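Local coordinates for protein toll (Drosophila melanogaster, PDB 4LXR) that serves as the receptor for cleaved spaetzle, activating the Toll pathway in dorsal-ventral patterning and antifungal defence, here as its leucine-rich repeat ectodomain, at residues A[339-344]-A[363-368]; A[358-363]-A[383-388]; A[293-298]-A[316-321]; A[309-314]-A[332-337]. All blocks are in the same frame, centred on the assembly; numbering follows the deposited sequence.

Contact 1: A[339-344]-A[363-368]; sequences VNLLSL and TNLTDL. With NAG (2-acetamido-2-deoxy-beta-D-glucopyranose), chain L; NAG (2-acetamido-2-deoxy-beta-D-glucopyranose), chain D.
L341 and L365 run alongside each other into the core, as equivalent leucines of successive leucine-rich repeats, LRR 9 and LRR 10, in the solenoid of the Toll ectodomain. This is the tightly packed side: CG of L341 sits 3.7 Å from CD1 of L365, and L344 and L368 repeat the pairing further on, with L344 also resting on I320, L335 and F359. L365 CG is anti to the backbone N (chi1 -159°), and CD1, one bond further on, touches L342 O at 3.4 Å. The short strands beginning at S343 and D367 run parallel, and L342 O takes the amide N-H groups of both T366 and D367, while L344 N donates to D367 O at 3.1 Å.

The other end is looser, partly exposed and filled in by sugar: V339 and T363 barely meet, CG2 to OG1 4.5 Å. N364 carries an N-linked NAG on ND2, and the same nitrogen donates its remaining proton to V339 O at 2.8 Å, close to the plane of its own amide. The sugar N2 donates almost straight to T363 OG1 at 2.8 Å, and its O6 hydrogen-bonds to N340 OD1. An alanine in place of N340 would probably leave that sugar hydroxyl without its protein acceptor and T315 O without the amide donor it now has in ND2. On the strand face bearing S343 and D367, the NAG joined to N319 of LRR 8 reaches past LRR 9, and its O6 donates to OD2 of D367 at 2.5 Å.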
# COMPACT_ATOMS: atom_id res chain seq x y z
N VAL A 339 14.74 -28.18 12.02
CA VAL A 339 15.89 -27.82 11.19
C VAL A 339 15.51 -27.35 9.77
O VAL A 339 16.31 -26.69 9.10
CB VAL A 339 16.91 -29.00 11.14
CG1 VAL A 339 16.39 -30.15 10.25
CG2 VAL A 339 18.26 -28.51 10.68
N ASN A 340 14.31 -27.67 9.31
CA ASN A 340 13.89 -27.33 7.95
C ASN A 340 12.84 -26.22 7.88
O ASN A 340 12.27 -25.98 6.82
CB ASN A 340 13.35 -28.56 7.22
CG ASN A 340 14.42 -29.59 6.94
OD1 ASN A 340 15.42 -29.29 6.29
ND2 ASN A 340 14.23 -30.81 7.44
N LEU A 341 12.57 -25.58 9.01
CA LEU A 341 11.54 -24.55 9.06
C LEU A 341 11.96 -23.38 8.16
O LEU A 341 13.10 -22.92 8.23
CB LEU A 341 11.34 -24.09 10.50
CG LEU A 341 10.23 -23.07 10.76
CD1 LEU A 341 8.87 -23.62 10.36
CD2 LEU A 341 10.25 -22.66 12.23
N LEU A 342 11.06 -22.94 7.28
CA LEU A 342 11.36 -21.85 6.35
C LEU A 342 10.64 -20.56 6.75
O LEU A 342 11.17 -19.46 6.63
CB LEU A 342 10.96 -22.23 4.92
CG LEU A 342 11.63 -23.46 4.30
CD1 LEU A 342 11.09 -23.71 2.89
CD2 LEU A 342 13.18 -23.33 4.30
N SER A 343 9.41 -20.71 7.23
CA SER A 343 8.57 -19.57 7.56
C SER A 343 7.90 -19.79 8.90
O SER A 343 7.30 -20.84 9.15
CB SER A 343 7.49 -19.41 6.49
OG SER A 343 6.58 -18.38 6.84
N LEU A 344 8.04 -18.81 9.79
CA LEU A 344 7.36 -18.81 11.07
C LEU A 344 6.60 -17.51 11.19
O LEU A 344 7.17 -16.42 11.01
CB LEU A 344 8.36 -18.91 12.23
CG LEU A 344 7.71 -18.87 13.61
CD1 LEU A 344 6.75 -20.06 13.80
CD2 LEU A 344 8.79 -18.92 14.66
N THR A 363 17.99 -23.14 11.43
CA THR A 363 19.03 -22.46 10.68
C THR A 363 18.64 -22.21 9.23
O THR A 363 19.34 -21.48 8.52
CB THR A 363 20.38 -23.21 10.74
OG1 THR A 363 20.22 -24.52 10.21
CG2 THR A 363 20.86 -23.32 12.18
N ASN A 364 17.53 -22.79 8.80
CA ASN A 364 17.03 -22.61 7.44
C ASN A 364 15.92 -21.56 7.33
O ASN A 364 15.38 -21.33 6.26
CB ASN A 364 16.52 -23.94 6.87
CG ASN A 364 17.62 -24.78 6.28
OD1 ASN A 364 18.33 -24.33 5.40
ND2 ASN A 364 17.76 -26.02 6.78
N LEU A 365 15.58 -20.93 8.45
CA LEU A 365 14.48 -19.96 8.47
C LEU A 365 14.76 -18.83 7.49
O LEU A 365 15.82 -18.23 7.54
CB LEU A 365 14.31 -19.37 9.87
CG LEU A 365 12.96 -18.74 10.17
CD1 LEU A 365 11.83 -19.78 10.00
CD2 LEU A 365 12.96 -18.16 11.59
N THR A 366 13.80 -18.54 6.60
CA THR A 366 13.96 -17.45 5.64
C THR A 366 13.05 -16.26 5.92
O THR A 366 13.38 -15.13 5.54
CB THR A 366 13.76 -17.92 4.18
OG1 THR A 366 12.42 -18.39 4.01
CG2 THR A 366 14.74 -19.06 3.83
N ASP A 367 11.93 -16.51 6.60
CA ASP A 367 10.91 -15.50 6.83
C ASP A 367 10.43 -15.57 8.26
O ASP A 367 10.03 -16.64 8.73
CB ASP A 367 9.69 -15.69 5.89
CG ASP A 367 10.03 -15.41 4.45
OD1 ASP A 367 10.05 -14.22 4.05
OD2 ASP A 367 10.31 -16.38 3.72
N LEU A 368 10.47 -14.44 8.95
CA LEU A 368 10.09 -14.43 10.34
C LEU A 368 9.17 -13.25 10.61
O LEU A 368 9.57 -12.10 10.45
CB LEU A 368 11.33 -14.40 11.25
CG LEU A 368 11.04 -14.29 12.74
CD1 LEU A 368 10.03 -15.40 13.17
CD2 LEU A 368 12.32 -14.40 13.54
C1 NAG L . 18.86 -26.76 6.19
C2 NAG L . 19.86 -26.83 7.38
C3 NAG L . 20.90 -27.92 7.16
C4 NAG L . 20.22 -29.25 6.87
C5 NAG L . 19.36 -29.09 5.62
C6 NAG L . 18.63 -30.35 5.24
C7 NAG L . 21.24 -24.89 6.70
C8 NAG L . 21.83 -23.59 7.15
N2 NAG L . 20.51 -25.55 7.62
O3 NAG L . 21.71 -28.04 8.33
O4 NAG L . 21.18 -30.30 6.71
O5 NAG L . 18.36 -28.09 5.88
O6 NAG L . 17.81 -30.81 6.30
O7 NAG L . 21.41 -25.32 5.56
C1 NAG D . 6.37 -21.75 3.28
C2 NAG D . 5.48 -21.40 2.08
C3 NAG D . 6.33 -21.05 0.87
C4 NAG D . 7.37 -19.99 1.22
C5 NAG D . 8.17 -20.41 2.45
C6 NAG D . 9.16 -19.36 2.92
C7 NAG D . 3.26 -22.44 2.01
C8 NAG D . 2.46 -23.64 1.58
N2 NAG D . 4.57 -22.49 1.75
O3 NAG D . 5.49 -20.58 -0.18
O4 NAG D . 8.27 -19.85 0.12
O5 NAG D . 7.28 -20.66 3.54
O6 NAG D . 8.55 -18.10 3.13
O7 NAG D . 2.74 -21.49 2.58
O HOH W 1 14.98 -23.73 9.80

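Contact 2: A[358-363]-A[383-388]; sequences LFAHTT and FSNLGN. With NAG (2-acetamido-2-deoxy-beta-D-glucopyranose), chain L.
F359 and F383 meet at their ring atoms, CE2 of the first approaching CE1 of the second at 4.3 Å. CE2 lies at the edge of the F383 ring, near its plane, whereas F383 CE1 comes to the F359 ring obliquely. Both rings also touch L368 of the intervening strand. L386 packs beside F359: its CG is anti to the carbonyl carbon (chi1 -69°), and both methyls beyond it lie against CB of F359. CD2 also touches T362 O at 3.2 Å and lies 3.6 Å from T362 OG1, the two side chains running obliquely past each other.

Nearer the surface, N385 lays its amide against the backbone of A360, with CG 3.5 Å from A360 O. No direct hydrogen bond joins the two segments, and water takes that role. One water donates to T363 O at 2.7 Å and to N385 O, and another links F359 O weakly to N385 N. The turn from F383 to L386 is a type I beta turn, and the F359-F383 pair, in contact from one repeat to the next, is consistent with the phenylalanine spine found in many leucine-rich repeat proteins, including Toll-like receptors.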
# COMPACT_ATOMS: atom_id res chain seq x y z
N LEU A 358 15.57 -19.94 21.31
CA LEU A 358 14.39 -20.43 20.58
C LEU A 358 14.71 -20.77 19.12
O LEU A 358 14.23 -21.78 18.58
CB LEU A 358 13.23 -19.42 20.68
CG LEU A 358 11.96 -19.77 19.88
CD1 LEU A 358 11.26 -21.01 20.44
CD2 LEU A 358 11.00 -18.58 19.85
N PHE A 359 15.53 -19.94 18.49
CA PHE A 359 15.88 -20.10 17.07
C PHE A 359 17.27 -20.67 16.91
O PHE A 359 17.94 -20.42 15.91
CB PHE A 359 15.78 -18.75 16.32
CG PHE A 359 14.42 -18.11 16.39
CD1 PHE A 359 13.29 -18.81 15.97
CD2 PHE A 359 14.26 -16.83 16.88
CE1 PHE A 359 12.02 -18.24 16.04
CE2 PHE A 359 12.99 -16.23 16.97
CZ PHE A 359 11.87 -16.94 16.54
N ALA A 360 17.73 -21.44 17.89
CA ALA A 360 19.08 -21.98 17.83
C ALA A 360 19.25 -23.04 16.74
O ALA A 360 20.34 -23.19 16.19
CB ALA A 360 19.52 -22.52 19.19
N HIS A 361 18.18 -23.76 16.41
CA HIS A 361 18.27 -24.86 15.45
C HIS A 361 17.54 -24.60 14.13
O HIS A 361 17.68 -25.38 13.19
CB HIS A 361 17.80 -26.20 16.06
CG HIS A 361 18.59 -26.63 17.26
ND1 HIS A 361 18.45 -26.04 18.50
CD2 HIS A 361 19.53 -27.59 17.40
CE1 HIS A 361 19.28 -26.62 19.35
NE2 HIS A 361 19.95 -27.56 18.71
N THR A 362 16.77 -23.52 14.05
CA THR A 362 16.02 -23.25 12.82
C THR A 362 16.90 -22.51 11.84
O THR A 362 16.57 -21.38 11.46
CB THR A 362 14.80 -22.37 13.08
OG1 THR A 362 15.23 -21.17 13.73
CG2 THR A 362 13.78 -23.10 13.94
N THR A 363 17.99 -23.14 11.43
CA THR A 363 19.03 -22.46 10.68
C THR A 363 18.64 -22.21 9.23
O THR A 363 19.34 -21.48 8.52
CB THR A 363 20.38 -23.21 10.74
OG1 THR A 363 20.22 -24.52 10.21
CG2 THR A 363 20.86 -23.32 12.18
N PHE A 383 18.96 -14.06 17.14
CA PHE A 383 19.01 -14.35 15.69
C PHE A 383 20.39 -14.84 15.25
O PHE A 383 20.67 -14.88 14.05
CB PHE A 383 18.68 -13.09 14.87
CG PHE A 383 17.35 -12.47 15.18
CD1 PHE A 383 16.23 -13.25 15.43
CD2 PHE A 383 17.22 -11.09 15.22
CE1 PHE A 383 15.01 -12.67 15.70
CE2 PHE A 383 16.00 -10.50 15.50
CZ PHE A 383 14.89 -11.28 15.74
N SER A 384 21.24 -15.23 16.20
CA SER A 384 22.65 -15.47 15.91
C SER A 384 22.89 -16.70 15.05
O SER A 384 23.99 -16.89 14.53
CB SER A 384 23.46 -15.58 17.19
OG SER A 384 23.14 -16.78 17.88
N ASN A 385 21.87 -17.54 14.90
CA ASN A 385 21.97 -18.74 14.07
C ASN A 385 21.13 -18.61 12.82
O ASN A 385 20.91 -19.60 12.10
CB ASN A 385 21.55 -19.99 14.84
CG ASN A 385 22.69 -20.59 15.64
OD1 ASN A 385 22.73 -20.48 16.86
ND2 ASN A 385 23.62 -21.24 14.95
N LEU A 386 20.64 -17.41 12.56
CA LEU A 386 19.70 -17.24 11.46
C LEU A 386 20.37 -16.71 10.20
O LEU A 386 19.89 -15.75 9.58
CB LEU A 386 18.52 -16.37 11.89
CG LEU A 386 17.58 -17.00 12.92
CD1 LEU A 386 16.33 -16.14 13.11
CD2 LEU A 386 17.19 -18.44 12.52
N GLY A 387 21.47 -17.35 9.81
CA GLY A 387 22.22 -16.95 8.63
C GLY A 387 21.43 -16.89 7.32
O GLY A 387 21.81 -16.17 6.40
N ASN A 388 20.34 -17.64 7.24
CA ASN A 388 19.54 -17.68 6.01
C ASN A 388 18.32 -16.76 5.99
O ASN A 388 17.62 -16.67 4.96
CB ASN A 388 19.08 -19.11 5.70
CG ASN A 388 20.10 -19.88 4.90
OD1 ASN A 388 21.29 -19.81 5.16
ND2 ASN A 388 19.63 -20.62 3.90
C1 NAG L . 18.86 -26.76 6.19
C2 NAG L . 19.86 -26.83 7.38
C3 NAG L . 20.90 -27.92 7.16
C4 NAG L . 20.22 -29.25 6.87
C5 NAG L . 19.36 -29.09 5.62
C6 NAG L . 18.63 -30.35 5.24
C7 NAG L . 21.24 -24.89 6.70
C8 NAG L . 21.83 -23.59 7.15
N2 NAG L . 20.51 -25.55 7.62
O3 NAG L . 21.71 -28.04 8.33
O4 NAG L . 21.18 -30.30 6.71
O5 NAG L . 18.36 -28.09 5.88
O6 NAG L . 17.81 -30.81 6.30
O7 NAG L . 21.41 -25.32 5.56
O HOH W 2 19.15 -17.69 16.70
O HOH W 3 18.06 -18.72 8.93
O HOH W 4 21.68 -20.15 9.05

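Contact 3: A[293-298]-A[316-321]; sequences ELQILR and QITNIS. With NAG (2-acetamido-2-deoxy-beta-D-glucopyranose), chain D.
R298 reaches over to S321, its NH1 donating to S321 OG at 2.8 Å with the hydroxyl oxygen 16° out of the guanidinium plane. A bend at chi2 (-64°) directs CD toward the serine, and OG is 3.5 Å from that carbon. CG2 of I296 lies over one guanidinium face, toward its rim. NH2 donates to O7 of the NAG on N319 at 3.0 Å, and a water accepts from both R298 NH1 and N319 ND2. Beyond the segments, R298 also packs on A58 of the spaetzle C-106 chain.

Beneath this polar surface the strands 296-298 and 319-321 of LRR 7 and LRR 8 run parallel, 4° apart, as do the strands lining the concave side of a leucine-rich repeat solenoid. Q295 O accepts from the amides of both T318 and N319, L297 N donates to N319 O, and L297 O receives S321 N. T318 OG1 donates at 2.7 Å to N319 OD1, the carbonyl oxygen of the glycosylated amide, which probably limits its rotation. On the inward side CD1 of I317 touches both CD2 of L294 and, at 4.0 Å, CD1 of L297.

Near the start of the segments, water bridges L294 O to Q316 N, and a second water joins Q295 NE2 to Q316 O; Q295 OE1 is hydrogen-bonded to N269 ND2. With OD1 taking a hydroxyl proton, ND2 joined to the sugar and O7 accepting from R298 NH2, the first sugar is probably restrained in orientation, held by an arginine that also packs on the spaetzle chain.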
# COMPACT_ATOMS: atom_id res chain seq x y z
N GLU A 293 6.40 -36.71 8.01
CA GLU A 293 6.09 -36.04 6.74
C GLU A 293 5.34 -34.71 6.92
O GLU A 293 4.88 -34.11 5.95
CB GLU A 293 5.28 -36.99 5.82
CG GLU A 293 6.09 -38.18 5.28
CD GLU A 293 5.20 -39.33 4.77
OE1 GLU A 293 3.96 -39.18 4.74
OE2 GLU A 293 5.74 -40.39 4.38
N LEU A 294 5.20 -34.27 8.16
CA LEU A 294 4.44 -33.04 8.44
C LEU A 294 5.21 -31.79 8.01
O LEU A 294 6.35 -31.60 8.42
CB LEU A 294 4.12 -32.97 9.93
CG LEU A 294 3.32 -31.77 10.43
CD1 LEU A 294 1.94 -31.65 9.72
CD2 LEU A 294 3.13 -31.93 11.93
N GLN A 295 4.60 -30.96 7.17
CA GLN A 295 5.25 -29.76 6.66
C GLN A 295 4.57 -28.44 7.03
O GLN A 295 5.24 -27.43 7.19
CB GLN A 295 5.39 -29.80 5.14
CG GLN A 295 6.29 -30.90 4.62
CD GLN A 295 6.39 -30.88 3.10
OE1 GLN A 295 5.37 -30.96 2.41
NE2 GLN A 295 7.60 -30.76 2.58
N ILE A 296 3.24 -28.45 7.13
CA ILE A 296 2.50 -27.19 7.26
C ILE A 296 1.52 -27.20 8.44
O ILE A 296 0.72 -28.14 8.60
CB ILE A 296 1.69 -26.90 5.99
CG1 ILE A 296 2.64 -26.71 4.80
CG2 ILE A 296 0.80 -25.65 6.19
CD1 ILE A 296 1.95 -26.78 3.47
N LEU A 297 1.58 -26.16 9.25
CA LEU A 297 0.62 -25.98 10.33
C LEU A 297 0.01 -24.59 10.32
O LEU A 297 0.73 -23.61 10.16
CB LEU A 297 1.26 -26.28 11.68
CG LEU A 297 1.67 -27.75 11.81
CD1 LEU A 297 2.64 -27.94 12.92
CD2 LEU A 297 0.45 -28.64 12.05
N ARG A 298 -1.31 -24.53 10.45
CA ARG A 298 -2.04 -23.27 10.58
C ARG A 298 -2.88 -23.38 11.83
O ARG A 298 -3.81 -24.18 11.89
CB ARG A 298 -2.97 -23.02 9.40
CG ARG A 298 -2.39 -23.29 8.03
CD ARG A 298 -1.22 -22.38 7.69
NE ARG A 298 -0.84 -22.55 6.29
CZ ARG A 298 0.23 -22.00 5.73
NH1 ARG A 298 1.06 -21.24 6.45
NH2 ARG A 298 0.48 -22.22 4.45
N GLN A 316 10.51 -32.34 9.44
CA GLN A 316 10.22 -31.86 8.09
C GLN A 316 9.32 -30.63 8.02
O GLN A 316 9.00 -30.17 6.93
CB GLN A 316 9.61 -32.98 7.22
CG GLN A 316 10.53 -34.18 7.02
CD GLN A 316 11.96 -33.78 6.71
OE1 GLN A 316 12.88 -34.04 7.50
NE2 GLN A 316 12.16 -33.15 5.56
N ILE A 317 8.92 -30.09 9.16
CA ILE A 317 8.04 -28.92 9.14
C ILE A 317 8.72 -27.71 8.47
O ILE A 317 9.85 -27.35 8.79
CB ILE A 317 7.60 -28.54 10.56
CG1 ILE A 317 6.80 -29.71 11.18
CG2 ILE A 317 6.76 -27.30 10.53
CD1 ILE A 317 6.30 -29.45 12.57
N THR A 318 8.02 -27.10 7.51
CA THR A 318 8.57 -25.97 6.77
C THR A 318 7.77 -24.68 6.99
O THR A 318 8.30 -23.59 6.82
CB THR A 318 8.60 -26.28 5.25
OG1 THR A 318 7.27 -26.59 4.79
CG2 THR A 318 9.55 -27.47 4.96
N ASN A 319 6.50 -24.80 7.36
CA ASN A 319 5.66 -23.62 7.48
C ASN A 319 4.78 -23.69 8.70
O ASN A 319 4.01 -24.64 8.84
CB ASN A 319 4.79 -23.46 6.23
CG ASN A 319 5.60 -23.26 4.97
OD1 ASN A 319 6.13 -24.22 4.40
ND2 ASN A 319 5.69 -22.01 4.53
N ILE A 320 4.90 -22.70 9.57
CA ILE A 320 4.07 -22.63 10.77
C ILE A 320 3.42 -21.26 10.84
O ILE A 320 4.10 -20.24 10.82
CB ILE A 320 4.90 -22.83 12.05
CG1 ILE A 320 5.64 -24.16 12.02
CG2 ILE A 320 4.01 -22.73 13.29
CD1 ILE A 320 6.41 -24.45 13.31
N SER A 321 2.09 -21.24 10.90
CA SER A 321 1.34 -20.03 11.14
C SER A 321 0.74 -20.11 12.53
O SER A 321 -0.11 -20.96 12.79
CB SER A 321 0.25 -19.87 10.09
OG SER A 321 0.83 -19.76 8.79
C1 NAG D . 6.37 -21.75 3.28
C2 NAG D . 5.48 -21.40 2.08
C3 NAG D . 6.33 -21.05 0.87
C4 NAG D . 7.37 -19.99 1.22
C5 NAG D . 8.17 -20.41 2.45
C6 NAG D . 9.16 -19.36 2.92
C7 NAG D . 3.26 -22.44 2.01
C8 NAG D . 2.46 -23.64 1.58
N2 NAG D . 4.57 -22.49 1.75
O3 NAG D . 5.49 -20.58 -0.18
O4 NAG D . 8.27 -19.85 0.12
O5 NAG D . 7.28 -20.66 3.54
O6 NAG D . 8.55 -18.10 3.13
O7 NAG D . 2.74 -21.49 2.58
O HOH W 5 7.85 -33.29 10.12
O HOH W 6 9.95 -30.79 4.40
O HOH W 7 3.74 -19.99 5.42

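Contact 4: A[309-314]-A[332-337]; sequences DLFEHS and ATLLEH
H337 lays one face of its imidazole against H313 N, which stands toward the rim, 3.5 Å from CD2, with E312 CA 3.7 Å from the same carbon. H337 CG is anti to the carbonyl carbon (chi1 -59°), and H313 has the same first torsion. The two imidazoles are neighbours, with their planes at 38° and H313 CD2 3.8 Å from H337 CE1. An alanine in place of H337 would probably leave the backbone N of H313 and the H313 ring without their facing imidazole, opening a gap at the surface.

Deeper in, F311 turns toward the next repeat. L334 O lies at the edge of its ring, in plane, 3.5 Å from CD2, and CG of L334 packs on CE2 at 3.8 Å. L334 CG is itself anti to the backbone N (chi1 -172°), and its CD1 reaches both the phenyl ring and CB of L310. CD2 of L335 approaches the ring obliquely. A water joins the backbones, accepting from F311 N and donating to L334 O. Overlapping type I (D309 to E312) and type II (F311 to S314) turns shape the first segment, and a type I turn (T333 to E336) the second; such stacked turns form the convex side of a leucine-rich repeat solenoid.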
# COMPACT_ATOMS: atom_id res chain seq x y z
N ASP A 309 6.97 -29.69 23.77
CA ASP A 309 7.10 -30.94 23.04
C ASP A 309 6.12 -31.05 21.86
O ASP A 309 5.91 -32.14 21.31
CB ASP A 309 6.93 -32.15 23.99
CG ASP A 309 5.55 -32.20 24.67
OD1 ASP A 309 4.56 -31.63 24.14
OD2 ASP A 309 5.45 -32.83 25.75
N LEU A 310 5.54 -29.92 21.47
CA LEU A 310 4.47 -29.89 20.48
C LEU A 310 4.88 -30.42 19.11
O LEU A 310 4.09 -31.06 18.43
CB LEU A 310 3.90 -28.47 20.34
CG LEU A 310 2.61 -28.34 19.51
CD1 LEU A 310 1.49 -29.19 20.14
CD2 LEU A 310 2.16 -26.87 19.37
N PHE A 311 6.11 -30.12 18.71
CA PHE A 311 6.59 -30.52 17.39
C PHE A 311 7.79 -31.45 17.47
O PHE A 311 8.56 -31.50 16.51
CB PHE A 311 7.07 -29.30 16.60
CG PHE A 311 6.09 -28.17 16.54
CD1 PHE A 311 4.84 -28.35 15.97
CD2 PHE A 311 6.45 -26.91 17.00
CE1 PHE A 311 3.95 -27.30 15.90
CE2 PHE A 311 5.57 -25.86 16.93
CZ PHE A 311 4.31 -26.05 16.38
N GLU A 312 7.99 -32.15 18.59
CA GLU A 312 9.26 -32.85 18.78
C GLU A 312 9.42 -33.99 17.78
O GLU A 312 8.48 -34.71 17.48
CB GLU A 312 9.50 -33.30 20.23
CG GLU A 312 8.61 -34.42 20.72
CD GLU A 312 9.08 -35.00 22.05
OE1 GLU A 312 8.79 -36.18 22.33
OE2 GLU A 312 9.72 -34.27 22.82
N HIS A 313 10.63 -34.10 17.24
CA HIS A 313 10.98 -35.08 16.22
C HIS A 313 10.21 -34.94 14.92
O HIS A 313 10.28 -35.81 14.07
CB HIS A 313 10.89 -36.51 16.77
CG HIS A 313 11.74 -36.74 17.98
ND1 HIS A 313 11.21 -37.01 19.22
CD2 HIS A 313 13.08 -36.71 18.14
CE1 HIS A 313 12.19 -37.15 20.09
NE2 HIS A 313 13.34 -36.98 19.46
N SER A 314 9.48 -33.84 14.76
CA SER A 314 8.82 -33.56 13.48
C SER A 314 9.72 -32.66 12.64
O SER A 314 9.52 -31.44 12.55
CB SER A 314 7.44 -32.96 13.70
OG SER A 314 6.57 -33.92 14.31
N ALA A 332 11.41 -22.46 25.27
CA ALA A 332 12.67 -22.44 24.54
C ALA A 332 12.91 -23.66 23.63
O ALA A 332 13.65 -23.57 22.66
CB ALA A 332 13.86 -22.26 25.53
N THR A 333 12.30 -24.81 23.95
CA THR A 333 12.55 -26.03 23.17
C THR A 333 11.55 -26.24 22.02
O THR A 333 11.67 -27.20 21.26
CB THR A 333 12.55 -27.31 24.05
OG1 THR A 333 11.26 -27.49 24.66
CG2 THR A 333 13.64 -27.25 25.15
N LEU A 334 10.59 -25.33 21.88
CA LEU A 334 9.50 -25.51 20.92
C LEU A 334 9.96 -25.89 19.51
O LEU A 334 9.35 -26.75 18.88
CB LEU A 334 8.63 -24.25 20.84
CG LEU A 334 7.38 -24.49 19.99
CD1 LEU A 334 6.50 -25.57 20.62
CD2 LEU A 334 6.58 -23.21 19.80
N LEU A 335 11.04 -25.26 19.04
CA LEU A 335 11.49 -25.43 17.66
C LEU A 335 12.84 -26.12 17.56
O LEU A 335 13.53 -26.02 16.55
CB LEU A 335 11.55 -24.08 16.95
CG LEU A 335 10.24 -23.30 16.91
CD1 LEU A 335 10.48 -21.92 16.36
CD2 LEU A 335 9.18 -24.01 16.08
N GLU A 336 13.20 -26.83 18.62
CA GLU A 336 14.50 -27.48 18.72
C GLU A 336 14.77 -28.51 17.62
O GLU A 336 15.91 -28.74 17.23
CB GLU A 336 14.61 -28.14 20.10
CG GLU A 336 15.96 -28.71 20.44
CD GLU A 336 15.93 -29.54 21.71
OE1 GLU A 336 14.92 -29.44 22.45
OE2 GLU A 336 16.89 -30.31 21.95
N HIS A 337 13.72 -29.13 17.10
CA HIS A 337 13.90 -30.13 16.05
C HIS A 337 13.60 -29.60 14.64
O HIS A 337 13.82 -30.30 13.65
CB HIS A 337 13.07 -31.39 16.35
CG HIS A 337 13.43 -32.04 17.66
ND1 HIS A 337 14.51 -32.88 17.80
CD2 HIS A 337 12.85 -31.96 18.88
CE1 HIS A 337 14.59 -33.30 19.05
NE2 HIS A 337 13.60 -32.75 19.73
O HOH W 8 8.42 -29.14 19.83

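How the contacts relate
Contacts 1 and 3 join parallel strands of consecutive repeats; contacts 2 and 4 join the turns on the opposite, convex side. Strands 319-321 and 343-345 are neighbours, so contact 3 runs directly into contact 1, and the NAG on N319 touches both. T363 belongs to contacts 1 and 2, which also share the NAG on N364. Direct backbone hydrogen bonds hold the strand pairs, whereas water and apolar packing join the turns. The buried side chains of all four merge in one core: L297 meets F311, I320 meets L335, and L344 lies against both L335 and F359. The glycans lie on or beside the strand side, whereas the histidine pair is on the surface of the turns.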